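PDB 2O62: hypothetical protein from Nostoc punctiforme, which is of unknown function but consists of two calycin-like beta domains, one of them a closed barrel probably related to a factor for ATP synthase biogenesis. Local coordinates for residues 162-170 / 179-187; 92-100 / 245-253. All coordinates share one frame; numbering follows the deposited sequence. Where two conformers were deposited one is given.

Contact 1: residues 162-170 / 179-187; sequences DIYSTTLKI and MQSTSFGER
Strands 162-170 and 179-184 run antiparallel, their axes 4.6 Å apart at an angle of 179°. T167 pairs with S183 and K169 with S181 as hydrogen-bonded pairs; the bond from K169 N to S181 O is 2.8 Å. T166-F184, L168-T182 and I170-Q180 are the non-hydrogen-bonded pairs between and beyond them. A type II' turn from F184 to R187 follows, and G185 N still donates to S165 O at 2.9 Å, while a water bridges S165 O and G185 O. The two strands form a beta hairpin in the antiparallel barrel of the C-terminal calycin-like domain, where T166, L168 and F184 touch strand 259-269. Y164 and F184 meet obliquely, planes at 31°: F184 CE2 lies over the rim of one Y164 face, with Y164 CD2 3.6 Å from F184 CZ. With chi1 at -175°, trans to the main-chain nitrogen, F184 lays its ring beside T166, whose CG2 touches F184 CD1. Further along, Q180 NE2 donates to T182 OG1 at 2.8 Å, nearly in its amide plane, and L168 CD1 packs against both atoms, 3.3 Å from Q180 NE2. On the other face T167 CB meets S183 CB at 3.9 Å; S183 OG bonds to T188 and S181 OG to T190.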
ATOM      1  N   ASP A 162      -2.563  -1.055  18.368  1.00 19.89           N
ATOM      2  CA  ASP A 162      -3.324   0.120  18.702  1.00 19.56           C
ATOM      3  C   ASP A 162      -4.448   0.381  17.704  1.00 18.79           C
ATOM      4  O   ASP A 162      -4.326   0.027  16.544  1.00 19.02           O
ATOM      5  CB  ASP A 162      -2.399   1.320  18.751  1.00 19.72           C
ATOM      6  CG  ASP A 162      -1.537   1.309  19.992  1.00 21.86           C
ATOM      7  OD1 ASP A 162      -2.113   1.172  21.080  1.00 21.96           O
ATOM      8  OD2 ASP A 162      -0.309   1.486  19.888  1.00 23.37           O
ATOM      9  N   ILE A 163      -5.565   0.934  18.203  1.00 17.84           N
ATOM     10  CA  ILE A 163      -6.751   1.190  17.386  0.50 17.98           C
ATOM     11  C   ILE A 163      -7.108   2.662  17.501  1.00 17.62           C
ATOM     12  O   ILE A 163      -7.137   3.199  18.598  1.00 17.95           O
ATOM     13  CB  ILE A 163      -7.949   0.301  17.854  0.50 18.20           C
ATOM     14  CG1 ILE A 163      -7.634  -1.168  17.594  0.50 18.39           C
ATOM     15  CG2 ILE A 163      -9.218   0.653  17.123  0.50 18.61           C
ATOM     16  CD1 ILE A 163      -8.466  -2.122  18.390  0.50 20.57           C
ATOM     17  N   TYR A 164      -7.397   3.280  16.360  1.00 17.59           N
ATOM     18  CA  TYR A 164      -7.660   4.703  16.262  1.00 19.45           C
ATOM     19  C   TYR A 164      -8.881   4.943  15.400  1.00 20.32           C
ATOM     20  O   TYR A 164      -9.171   4.134  14.526  1.00 22.01           O
ATOM     21  CB  TYR A 164      -6.470   5.348  15.550  1.00 20.25           C
ATOM     22  CG  TYR A 164      -5.156   5.115  16.232  1.00 20.97           C
ATOM     23  CD1 TYR A 164      -4.768   5.926  17.238  1.00 24.11           C
ATOM     24  CD2 TYR A 164      -4.312   4.091  15.846  1.00 23.59           C
ATOM     25  CE1 TYR A 164      -3.574   5.742  17.910  1.00 25.00           C
ATOM     26  CE2 TYR A 164      -3.104   3.882  16.495  1.00 22.45           C
ATOM     27  CZ  TYR A 164      -2.733   4.749  17.520  1.00 24.80           C
ATOM     28  OH  TYR A 164      -1.581   4.627  18.261  1.00 25.94           O
ATOM     29  N   SER A 165      -9.539   6.073  15.607  1.00 20.91           N
ATOM     30  CA  SER A 165     -10.576   6.580  14.725  0.50 20.43           C
ATOM     31  C   SER A 165      -9.959   7.425  13.622  1.00 21.35           C
ATOM     32  O   SER A 165      -8.990   8.172  13.862  1.00 20.46           O
ATOM     33  CB  SER A 165     -11.522   7.471  15.492  0.50 20.95           C
ATOM     34  OG  SER A 165     -12.273   6.720  16.407  0.50 22.05           O
ATOM     35  N   THR A 166     -10.528   7.351  12.432  1.00 20.85           N
ATOM     36  CA  THR A 166     -10.053   8.155  11.320  1.00 21.82           C
ATOM     37  C   THR A 166     -11.195   8.910  10.703  1.00 22.47           C
ATOM     38  O   THR A 166     -12.324   8.441  10.704  1.00 21.95           O
ATOM     39  CB  THR A 166      -9.418   7.310  10.242  1.00 23.93           C
ATOM     40  OG1 THR A 166     -10.391   6.446   9.625  1.00 22.61           O
ATOM     41  CG2 THR A 166      -8.310   6.469  10.819  1.00 23.28           C
ATOM     42  N   THR A 167     -10.849  10.075  10.166  1.00 21.94           N
ATOM     43  CA  THR A 167     -11.717  10.928   9.379  1.00 22.93           C
ATOM     44  C   THR A 167     -10.867  11.419   8.189  1.00 23.21           C
ATOM     45  O   THR A 167      -9.695  11.774   8.340  1.00 21.13           O
ATOM     46  CB  THR A 167     -12.197  12.140  10.226  1.00 24.09           C
ATOM     47  OG1 THR A 167     -13.015  11.681  11.328  1.00 25.53           O
ATOM     48  CG2 THR A 167     -13.033  13.076   9.402  1.00 26.88           C
ATOM     49  N   LEU A 168     -11.458  11.479   7.016  1.00 22.88           N
ATOM     50  CA  LEU A 168     -10.804  12.083   5.874  1.00 23.67           C
ATOM     51  C   LEU A 168     -11.839  12.903   5.142  1.00 23.23           C
ATOM     52  O   LEU A 168     -12.894  12.390   4.780  1.00 22.86           O
ATOM     53  CB  LEU A 168     -10.261  10.965   4.996  1.00 23.83           C
ATOM     54  CG  LEU A 168      -9.675  11.227   3.622  1.00 25.15           C
ATOM     55  CD1 LEU A 168      -8.636  12.267   3.734  1.00 25.93           C
ATOM     56  CD2 LEU A 168      -9.030   9.891   3.164  1.00 28.58           C
ATOM     57  N   LYS A 169     -11.579  14.195   4.985  1.00 23.27           N
ATOM     58  CA  LYS A 169     -12.450  15.102   4.229  1.00 23.90           C
ATOM     59  C   LYS A 169     -11.643  15.632   3.046  1.00 23.39           C
ATOM     60  O   LYS A 169     -10.503  16.059   3.226  1.00 22.50           O
ATOM     61  CB  LYS A 169     -12.920  16.283   5.105  1.00 24.39           C
ATOM     62  CG  LYS A 169     -13.501  15.844   6.450  1.00 26.59           C
ATOM     63  CD  LYS A 169     -14.070  16.963   7.295  1.00 28.95           C
ATOM     64  CE  LYS A 169     -14.878  16.402   8.490  1.00 32.03           C
ATOM     65  NZ  LYS A 169     -15.559  17.486   9.298  1.00 33.95           N
ATOM     66  N   ILE A 170     -12.220  15.589   1.851  1.00 22.50           N
ATOM     67  CA  ILE A 170     -11.546  16.014   0.648  1.00 22.71           C
ATOM     68  C   ILE A 170     -12.531  16.871  -0.127  1.00 23.15           C
ATOM     69  O   ILE A 170     -13.625  16.429  -0.438  1.00 21.32           O
ATOM     70  CB  ILE A 170     -11.068  14.796  -0.190  1.00 23.84           C
ATOM     71  CG1 ILE A 170     -10.188  13.920   0.677  1.00 26.16           C
ATOM     72  CG2 ILE A 170     -10.288  15.246  -1.407  1.00 26.03           C
ATOM     73  CD1 ILE A 170      -9.706  12.672  -0.012  1.00 27.18           C
HETATM   74  N   MSE A 179      -8.509  20.592  -0.956  1.00 24.93           N
HETATM   75  CA  MSE A 179      -8.376  20.745   0.496  1.00 25.37           C
HETATM   76  C   MSE A 179      -8.565  19.357   1.073  1.00 22.56           C
HETATM   77  O   MSE A 179      -9.565  18.713   0.790  1.00 21.22           O
HETATM   78  CB  MSE A 179      -9.493  21.674   0.989  1.00 26.31           C
HETATM   79  CG  MSE A 179      -9.386  22.209   2.422  1.00 34.17           C
HETATM   80 SE   MSE A 179      -9.943  21.011   3.897  0.75 46.66          SE
HETATM   81  CE  MSE A 179     -11.552  19.988   3.230  1.00 42.37           C
ATOM     82  N   GLN A 180      -7.604  18.884   1.852  1.00 20.38           N
ATOM     83  CA  GLN A 180      -7.692  17.583   2.518  1.00 20.18           C
ATOM     84  C   GLN A 180      -7.447  17.760   4.015  1.00 20.61           C
ATOM     85  O   GLN A 180      -6.454  18.387   4.400  1.00 20.89           O
ATOM     86  CB  GLN A 180      -6.687  16.584   1.999  1.00 19.12           C
ATOM     87  CG  GLN A 180      -6.881  15.219   2.663  1.00 21.61           C
ATOM     88  CD  GLN A 180      -5.999  14.155   2.094  1.00 24.01           C
ATOM     89  OE1 GLN A 180      -5.711  14.150   0.901  1.00 28.22           O
ATOM     90  NE2 GLN A 180      -5.585  13.202   2.935  1.00 32.25           N
ATOM     91  N   SER A 181      -8.363  17.223   4.824  1.00 19.82           N
ATOM     92  CA  SER A 181      -8.265  17.230   6.261  1.00 19.75           C
ATOM     93  C   SER A 181      -8.334  15.806   6.704  1.00 21.41           C
ATOM     94  O   SER A 181      -9.348  15.136   6.451  1.00 21.86           O
ATOM     95  CB  SER A 181      -9.410  17.987   6.902  1.00 20.84           C
ATOM     96  OG  SER A 181      -9.162  18.057   8.301  1.00 22.19           O
ATOM     97  N   THR A 182      -7.286  15.336   7.357  1.00 21.74           N
ATOM     98  CA  THR A 182      -7.199  13.961   7.779  1.00 22.26           C
ATOM     99  C   THR A 182      -6.964  13.880   9.293  1.00 22.82           C
ATOM    100  O   THR A 182      -5.959  14.426   9.825  1.00 22.70           O
ATOM    101  CB  THR A 182      -6.049  13.284   7.049  1.00 24.92           C
ATOM    102  OG1 THR A 182      -6.081  13.656   5.663  1.00 24.62           O
ATOM    103  CG2 THR A 182      -6.140  11.811   7.145  1.00 24.69           C
ATOM    104  N   SER A 183      -7.840  13.133   9.978  1.00 21.18           N
ATOM    105  CA  SER A 183      -7.693  12.864  11.407  1.00 21.46           C
ATOM    106  C   SER A 183      -7.328  11.427  11.636  1.00 21.74           C
ATOM    107  O   SER A 183      -7.862  10.496  11.008  1.00 21.98           O
ATOM    108  CB  SER A 183      -8.969  13.194  12.134  1.00 21.80           C
ATOM    109  OG  SER A 183      -9.289  14.568  11.893  1.00 25.35           O
ATOM    110  N   PHE A 184      -6.373  11.240  12.529  1.00 22.19           N
ATOM    111  CA  PHE A 184      -5.908   9.940  12.874  1.00 22.06           C
ATOM    112  C   PHE A 184      -5.722   9.958  14.372  1.00 22.49           C
ATOM    113  O   PHE A 184      -4.846  10.667  14.873  1.00 21.68           O
ATOM    114  CB  PHE A 184      -4.602   9.654  12.193  1.00 23.36           C
ATOM    115  CG  PHE A 184      -4.117   8.282  12.423  1.00 20.12           C
ATOM    116  CD1 PHE A 184      -4.491   7.282  11.561  1.00 23.69           C
ATOM    117  CD2 PHE A 184      -3.281   7.997  13.453  1.00 24.81           C
ATOM    118  CE1 PHE A 184      -4.063   6.035  11.721  1.00 24.76           C
ATOM    119  CE2 PHE A 184      -2.813   6.705  13.608  1.00 23.32           C
ATOM    120  CZ  PHE A 184      -3.251   5.725  12.763  1.00 23.37           C
ATOM    121  N   GLY A 185      -6.581   9.250  15.109  1.00 22.14           N
ATOM    122  CA  GLY A 185      -6.598   9.425  16.570  1.00 22.25           C
ATOM    123  C   GLY A 185      -6.679  10.891  16.952  1.00 22.32           C
ATOM    124  O   GLY A 185      -7.554  11.617  16.454  1.00 21.58           O
ATOM    125  N   GLU A 186      -5.756  11.351  17.803  1.00 21.76           N
ATOM    126  CA  GLU A 186      -5.800  12.719  18.299  1.00 23.61           C
ATOM    127  C   GLU A 186      -5.159  13.746  17.331  1.00 21.23           C
ATOM    128  O   GLU A 186      -5.143  14.923  17.634  1.00 22.27           O
ATOM    129  CB  GLU A 186      -5.199  12.846  19.732  1.00 23.76           C
ATOM    130  CG  GLU A 186      -3.768  12.408  19.892  1.00 27.56           C
ATOM    131  CD  GLU A 186      -3.290  12.435  21.382  1.00 28.41           C
ATOM    132  OE1 GLU A 186      -3.821  13.186  22.234  1.00 32.60           O
ATOM    133  OE2 GLU A 186      -2.369  11.664  21.686  1.00 37.55           O
ATOM    134  N   ARG A 187      -4.654  13.291  16.199  1.00 20.13           N
ATOM    135  CA  ARG A 187      -3.940  14.134  15.245  1.00 19.93           C
ATOM    136  C   ARG A 187      -4.787  14.489  14.040  1.00 19.72           C
ATOM    137  O   ARG A 187      -5.328  13.611  13.366  1.00 18.95           O
ATOM    138  CB  ARG A 187      -2.681  13.438  14.780  1.00 20.80           C
ATOM    139  CG  ARG A 187      -1.872  14.262  13.789  1.00 23.31           C
ATOM    140  CD  ARG A 187      -0.833  13.409  13.155  1.00 27.18           C
ATOM    141  NE  ARG A 187      -1.389  12.624  12.041  1.00 27.56           N
ATOM    142  CZ  ARG A 187      -1.028  11.379  11.749  1.00 29.22           C
ATOM    143  NH1 ARG A 187      -0.181  10.739  12.525  1.00 28.19           N
ATOM    144  NH2 ARG A 187      -1.566  10.755  10.711  1.00 31.76           N
TER
HETATM  145  O   HOH W   1      -9.622  10.739  14.976  1.00 31.18           O

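Contact 2: residues 92-100 / 245-253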
ATOM      1  N   PHE A  92      14.766   3.958  -0.218  1.00 20.96           N
ATOM      2  CA  PHE A  92      13.411   3.880   0.307  1.00 20.24           C
ATOM      3  C   PHE A  92      12.516   3.150  -0.727  1.00 20.64           C
ATOM      4  O   PHE A  92      12.816   3.069  -1.918  1.00 21.21           O
ATOM      5  CB  PHE A  92      12.875   5.275   0.571  1.00 20.88           C
ATOM      6  CG  PHE A  92      11.566   5.313   1.333  1.00 21.14           C
ATOM      7  CD1 PHE A  92      11.427   4.619   2.535  1.00 25.12           C
ATOM      8  CD2 PHE A  92      10.532   6.092   0.882  1.00 22.20           C
ATOM      9  CE1 PHE A  92      10.272   4.689   3.236  1.00 22.12           C
ATOM     10  CE2 PHE A  92       9.364   6.186   1.577  1.00 23.51           C
ATOM     11  CZ  PHE A  92       9.227   5.470   2.749  1.00 22.22           C
ATOM     12  N   GLY A  93      11.434   2.588  -0.228  1.00 21.36           N
ATOM     13  CA  GLY A  93      10.519   1.793  -1.016  1.00 21.06           C
ATOM     14  C   GLY A  93       9.853   0.726  -0.181  1.00 22.35           C
ATOM     15  O   GLY A  93       9.978   0.733   1.044  1.00 23.00           O
ATOM     16  N   GLY A  94       9.141  -0.188  -0.834  1.00 20.85           N
ATOM     17  CA  GLY A  94       8.527  -1.300  -0.134  1.00 21.12           C
ATOM     18  C   GLY A  94       7.151  -1.554  -0.746  1.00 21.40           C
ATOM     19  O   GLY A  94       6.736  -0.876  -1.681  1.00 21.08           O
ATOM     20  N   GLU A  95       6.439  -2.527  -0.188  1.00 20.87           N
ATOM     21  CA  GLU A  95       5.186  -3.014  -0.758  1.00 20.49           C
ATOM     22  C   GLU A  95       4.056  -2.888   0.256  1.00 20.36           C
ATOM     23  O   GLU A  95       4.224  -3.262   1.422  1.00 19.66           O
ATOM     24  CB  GLU A  95       5.350  -4.478  -1.119  1.00 20.32           C
ATOM     25  CG  GLU A  95       4.087  -5.155  -1.638  1.00 20.65           C
ATOM     26  CD  GLU A  95       4.274  -6.635  -1.916  1.00 24.02           C
ATOM     27  OE1 GLU A  95       5.367  -7.171  -1.648  1.00 31.00           O
ATOM     28  OE2 GLU A  95       3.330  -7.280  -2.383  1.00 23.71           O
ATOM     29  N   LEU A  96       2.912  -2.398  -0.199  1.00 20.23           N
ATOM     30  CA  LEU A  96       1.675  -2.453   0.555  1.00 21.44           C
ATOM     31  C   LEU A  96       0.724  -3.388  -0.184  1.00 21.59           C
ATOM     32  O   LEU A  96       0.397  -3.165  -1.331  1.00 21.81           O
ATOM     33  CB  LEU A  96       1.088  -1.039   0.657  1.00 21.96           C
ATOM     34  CG  LEU A  96       2.139  -0.067   1.273  1.00 25.23           C
ATOM     35  CD1 LEU A  96       1.898   1.307   0.881  1.00 30.99           C
ATOM     36  CD2 LEU A  96       2.237  -0.157   2.703  1.00 22.34           C
ATOM     37  N   ALA A  97       0.247  -4.402   0.500  1.00 20.42           N
ATOM     38  CA  ALA A  97      -0.527  -5.478  -0.120  1.00 19.15           C
ATOM     39  C   ALA A  97      -1.873  -5.635   0.584  1.00 19.80           C
ATOM     40  O   ALA A  97      -1.923  -6.059   1.729  1.00 20.43           O
ATOM     41  CB  ALA A  97       0.282  -6.800  -0.032  1.00 19.30           C
ATOM     42  N   PHE A  98      -2.951  -5.262  -0.106  1.00 19.87           N
ATOM     43  CA  PHE A  98      -4.321  -5.403   0.370  1.00 20.46           C
ATOM     44  C   PHE A  98      -4.969  -6.709  -0.101  1.00 21.51           C
ATOM     45  O   PHE A  98      -4.871  -7.071  -1.269  1.00 21.71           O
ATOM     46  CB  PHE A  98      -5.210  -4.228  -0.105  1.00 21.18           C
ATOM     47  CG  PHE A  98      -4.662  -2.863   0.187  1.00 22.01           C
ATOM     48  CD1 PHE A  98      -3.821  -2.215  -0.727  1.00 23.50           C
ATOM     49  CD2 PHE A  98      -5.041  -2.192   1.345  1.00 22.31           C
ATOM     50  CE1 PHE A  98      -3.356  -0.946  -0.489  1.00 21.76           C
ATOM     51  CE2 PHE A  98      -4.545  -0.919   1.598  1.00 21.04           C
ATOM     52  CZ  PHE A  98      -3.711  -0.318   0.704  1.00 22.75           C
ATOM     53  N   VAL A  99      -5.647  -7.390   0.816  1.00 21.77           N
ATOM     54  CA  VAL A  99      -6.446  -8.551   0.533  1.00 21.46           C
ATOM     55  C   VAL A  99      -7.921  -8.190   0.801  1.00 22.66           C
ATOM     56  O   VAL A  99      -8.258  -7.575   1.814  1.00 21.64           O
ATOM     57  CB  VAL A  99      -6.009  -9.706   1.381  1.00 21.71           C
ATOM     58  CG1 VAL A  99      -6.882 -10.935   1.111  1.00 24.29           C
ATOM     59  CG2 VAL A  99      -4.528  -9.985   1.132  1.00 22.08           C
ATOM     60  N   HIS A 100      -8.785  -8.530  -0.142  1.00 21.91           N
ATOM     61  CA  HIS A 100     -10.231  -8.338  -0.007  1.00 22.34           C
ATOM     62  C   HIS A 100     -10.995  -9.349  -0.836  1.00 22.21           C
ATOM     63  O   HIS A 100     -10.967  -9.277  -2.070  1.00 19.18           O
ATOM     64  CB  HIS A 100     -10.614  -6.941  -0.483  1.00 22.43           C
ATOM     65  CG  HIS A 100     -12.088  -6.661  -0.405  1.00 24.92           C
ATOM     66  ND1 HIS A 100     -12.712  -6.289   0.770  1.00 27.47           N
ATOM     67  CD2 HIS A 100     -13.054  -6.688  -1.348  1.00 27.60           C
ATOM     68  CE1 HIS A 100     -14.002  -6.117   0.546  1.00 26.58           C
ATOM     69  NE2 HIS A 100     -14.238  -6.363  -0.728  1.00 28.31           N
ATOM     70  N   LEU A 245     -16.185   2.417   0.008  1.00 21.18           N
ATOM     71  CA  LEU A 245     -15.264   1.695   0.868  1.00 20.70           C
ATOM     72  C   LEU A 245     -13.813   1.843   0.393  1.00 21.00           C
ATOM     73  O   LEU A 245     -13.474   1.470  -0.743  1.00 20.91           O
ATOM     74  CB  LEU A 245     -15.644   0.209   0.932  1.00 21.55           C
ATOM     75  CG  LEU A 245     -14.749  -0.671   1.813  1.00 21.81           C
ATOM     76  CD1 LEU A 245     -14.893  -0.319   3.263  1.00 25.25           C
ATOM     77  CD2 LEU A 245     -15.054  -2.180   1.541  1.00 22.37           C
ATOM     78  N   ARG A 246     -12.936   2.352   1.268  1.00 19.67           N
ATOM     79  CA  ARG A 246     -11.543   2.552   0.926  1.00 19.50           C
ATOM     80  C   ARG A 246     -10.661   2.076   2.045  1.00 20.30           C
ATOM     81  O   ARG A 246     -10.993   2.245   3.232  1.00 21.28           O
ATOM     82  CB  ARG A 246     -11.274   4.022   0.702  1.00 19.22           C
ATOM     83  CG  ARG A 246      -9.864   4.339   0.216  1.00 20.42           C
ATOM     84  CD  ARG A 246      -9.879   5.470  -0.797  1.00 25.24           C
ATOM     85  NE  ARG A 246      -8.537   5.892  -1.247  1.00 25.08           N
ATOM     86  CZ  ARG A 246      -7.890   6.969  -0.820  1.00 23.07           C
ATOM     87  NH1 ARG A 246      -8.372   7.710   0.167  1.00 22.74           N
ATOM     88  NH2 ARG A 246      -6.705   7.291  -1.361  1.00 24.18           N
ATOM     89  N   GLN A 247      -9.549   1.462   1.687  1.00 21.03           N
ATOM     90  CA  GLN A 247      -8.532   1.182   2.658  1.00 21.53           C
ATOM     91  C   GLN A 247      -7.299   1.981   2.338  1.00 20.11           C
ATOM     92  O   GLN A 247      -7.008   2.253   1.187  1.00 19.96           O
ATOM     93  CB  GLN A 247      -8.184  -0.326   2.744  1.00 20.83           C
ATOM     94  CG  GLN A 247      -9.252  -1.141   3.428  1.00 23.56           C
ATOM     95  CD  GLN A 247      -8.851  -2.554   3.698  1.00 24.89           C
ATOM     96  OE1 GLN A 247      -8.198  -3.184   2.894  1.00 25.49           O
ATOM     97  NE2 GLN A 247      -9.188  -3.051   4.901  1.00 28.35           N
ATOM     98  N   ARG A 248      -6.574   2.344   3.378  1.00 20.18           N
ATOM     99  CA  ARG A 248      -5.243   2.960   3.236  1.00 20.50           C
ATOM    100  C   ARG A 248      -4.246   2.179   4.099  1.00 20.81           C
ATOM    101  O   ARG A 248      -4.580   1.742   5.204  1.00 23.84           O
ATOM    102  CB  ARG A 248      -5.284   4.410   3.652  1.00 20.96           C
ATOM    103  CG  ARG A 248      -6.186   5.243   2.751  1.00 23.03           C
ATOM    104  CD  ARG A 248      -6.145   6.693   3.132  1.00 24.59           C
ATOM    105  NE  ARG A 248      -6.976   7.002   4.324  1.00 28.92           N
ATOM    106  CZ  ARG A 248      -6.496   7.430   5.507  1.00 31.44           C
ATOM    107  NH1 ARG A 248      -5.203   7.641   5.701  1.00 30.88           N
ATOM    108  NH2 ARG A 248      -7.316   7.697   6.511  1.00 32.03           N
HETATM  109  N   MSE A 249      -3.021   2.004   3.608  1.00 20.92           N
HETATM  110  CA  MSE A 249      -1.996   1.327   4.377  1.00 20.71           C
HETATM  111  C   MSE A 249      -0.735   2.192   4.439  1.00 21.02           C
HETATM  112  O   MSE A 249      -0.343   2.773   3.456  1.00 21.32           O
HETATM  113  CB  MSE A 249      -1.697  -0.076   3.833  1.00 20.94           C
HETATM  114  CG  MSE A 249      -0.920  -0.895   4.758  1.00 21.61           C
HETATM  115 SE   MSE A 249      -0.245  -2.642   4.127  0.75 23.81          SE
HETATM  116  CE  MSE A 249      -1.872  -3.425   3.818  1.00 25.07           C
ATOM    117  N   ILE A 250      -0.138   2.289   5.623  1.00 21.14           N
ATOM    118  CA  ILE A 250       1.008   3.148   5.908  1.00 19.36           C
ATOM    119  C   ILE A 250       2.086   2.332   6.615  1.00 18.65           C
ATOM    120  O   ILE A 250       1.838   1.814   7.702  1.00 19.20           O
ATOM    121  CB  ILE A 250       0.626   4.299   6.797  1.00 20.61           C
ATOM    122  CG1 ILE A 250      -0.576   5.061   6.207  1.00 19.81           C
ATOM    123  CG2 ILE A 250       1.819   5.221   6.986  1.00 21.39           C
ATOM    124  CD1 ILE A 250      -1.879   4.743   6.847  1.00 24.34           C
ATOM    125  N   ARG A 251       3.259   2.215   5.986  1.00 18.61           N
ATOM    126  CA  ARG A 251       4.460   1.602   6.579  1.00 18.42           C
ATOM    127  C   ARG A 251       5.341   2.733   7.110  1.00 18.58           C
ATOM    128  O   ARG A 251       5.778   3.591   6.347  1.00 19.56           O
ATOM    129  CB  ARG A 251       5.233   0.805   5.524  1.00 17.08           C
ATOM    130  CG  ARG A 251       6.355  -0.118   6.016  1.00 20.40           C
ATOM    131  CD  ARG A 251       7.131  -0.632   4.792  1.00 19.02           C
ATOM    132  NE  ARG A 251       8.259  -1.437   5.256  1.00 19.21           N
ATOM    133  CZ  ARG A 251       8.188  -2.698   5.636  1.00 19.52           C
ATOM    134  NH1 ARG A 251       7.084  -3.406   5.514  1.00 21.95           N
ATOM    135  NH2 ARG A 251       9.296  -3.282   6.084  1.00 17.57           N
ATOM    136  N   SER A 252       5.557   2.754   8.412  1.00 18.05           N
ATOM    137  CA  SER A 252       6.148   3.916   9.092  1.00 19.01           C
ATOM    138  C   SER A 252       7.575   3.677   9.555  1.00 19.77           C
ATOM    139  O   SER A 252       7.857   2.686  10.207  1.00 19.29           O
ATOM    140  CB  SER A 252       5.277   4.311  10.271  1.00 18.67           C
ATOM    141  OG  SER A 252       3.955   4.648   9.850  1.00 20.32           O
ATOM    142  N   TYR A 253       8.447   4.639   9.258  1.00 19.44           N
ATOM    143  CA  TYR A 253       9.852   4.625   9.664  1.00 19.35           C
ATOM    144  C   TYR A 253      10.149   5.794  10.602  1.00 19.63           C
ATOM    145  O   TYR A 253       9.666   6.888  10.396  1.00 20.10           O
ATOM    146  CB  TYR A 253      10.779   4.746   8.450  1.00 18.73           C
ATOM    147  CG  TYR A 253      10.785   3.531   7.570  1.00 19.29           C
ATOM    148  CD1 TYR A 253       9.725   3.289   6.697  1.00 20.98           C
ATOM    149  CD2 TYR A 253      11.815   2.589   7.662  1.00 18.87           C
ATOM    150  CE1 TYR A 253       9.686   2.157   5.896  1.00 20.62           C
ATOM    151  CE2 TYR A 253      11.773   1.428   6.848  1.00 20.94           C
ATOM    152  CZ  TYR A 253      10.706   1.243   5.986  1.00 19.64           C
ATOM    153  OH  TYR A 253      10.608   0.128   5.196  1.00 17.69           O
TER
HETATM  154  O   HOH W   2      -7.371  -5.416   3.555  1.00 29.36           O
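F92 turns the edge of its ring toward the face of Y253 in an offset T-shaped pair, planes at 79°, with F92 CE1 3.7 Å from Y253 CE1. Y253 OH also accepts a bond from R251 NE at 2.8 Å, lying in the guanidinium plane, and has the carbonyl of L83 as a further partner. L96 slides past M249, a selenomethionine: L96 CD2 is 3.8 Å from M249 SE, and L96 CD1 rests near the M249 carbonyl. The bend at chi3 (-63°) carries M249 CE to 3.4 Å from A97 O and over the rim of one face of the F98 ring. F98 lies alongside M249 and Q247, its CE2 3.7 Å from M249 CB; Q247 OE1 approaches F98 CD2 obliquely. At V99 the contact becomes polar, a water donating to both V99 O and Q247 OE1, while Q247 NE2 bonds to T266. H100 CE1 ends the row against L245 CD2 at 4.2 Å. No direct hydrogen bond joins the two strands, whose axes stay 7.9 Å apart at closest and run at 149°. This is face-to-face packing of two beta sheets, the nine-stranded sheet of the N-terminal domain against the outer wall of the C-terminal barrel.

How the contacts relate
Both contacts use the C-terminal barrel, but contact 1 is a hairpin within its wall, whereas contact 2 joins that wall to the N-terminal sheet. Their centres lie about 16 Å apart; contact 2 sits about 2 Å from the centre of the chain and contact 1 about 17 Å. They meet through L168 of contact 1, whose CD2 packs 3.7 Å from R248 NE and 3.8 Å from R246 NH1. R248 forms salt bridges with E267 and E236, and E267 also accepts a weak hydrogen bond from T166. Glycerol molecules, probably from the crystallisation liquor, hydrogen-bond to Q180 and R187 of the segments of contact 1 and to R246 and S252 of those of contact 2.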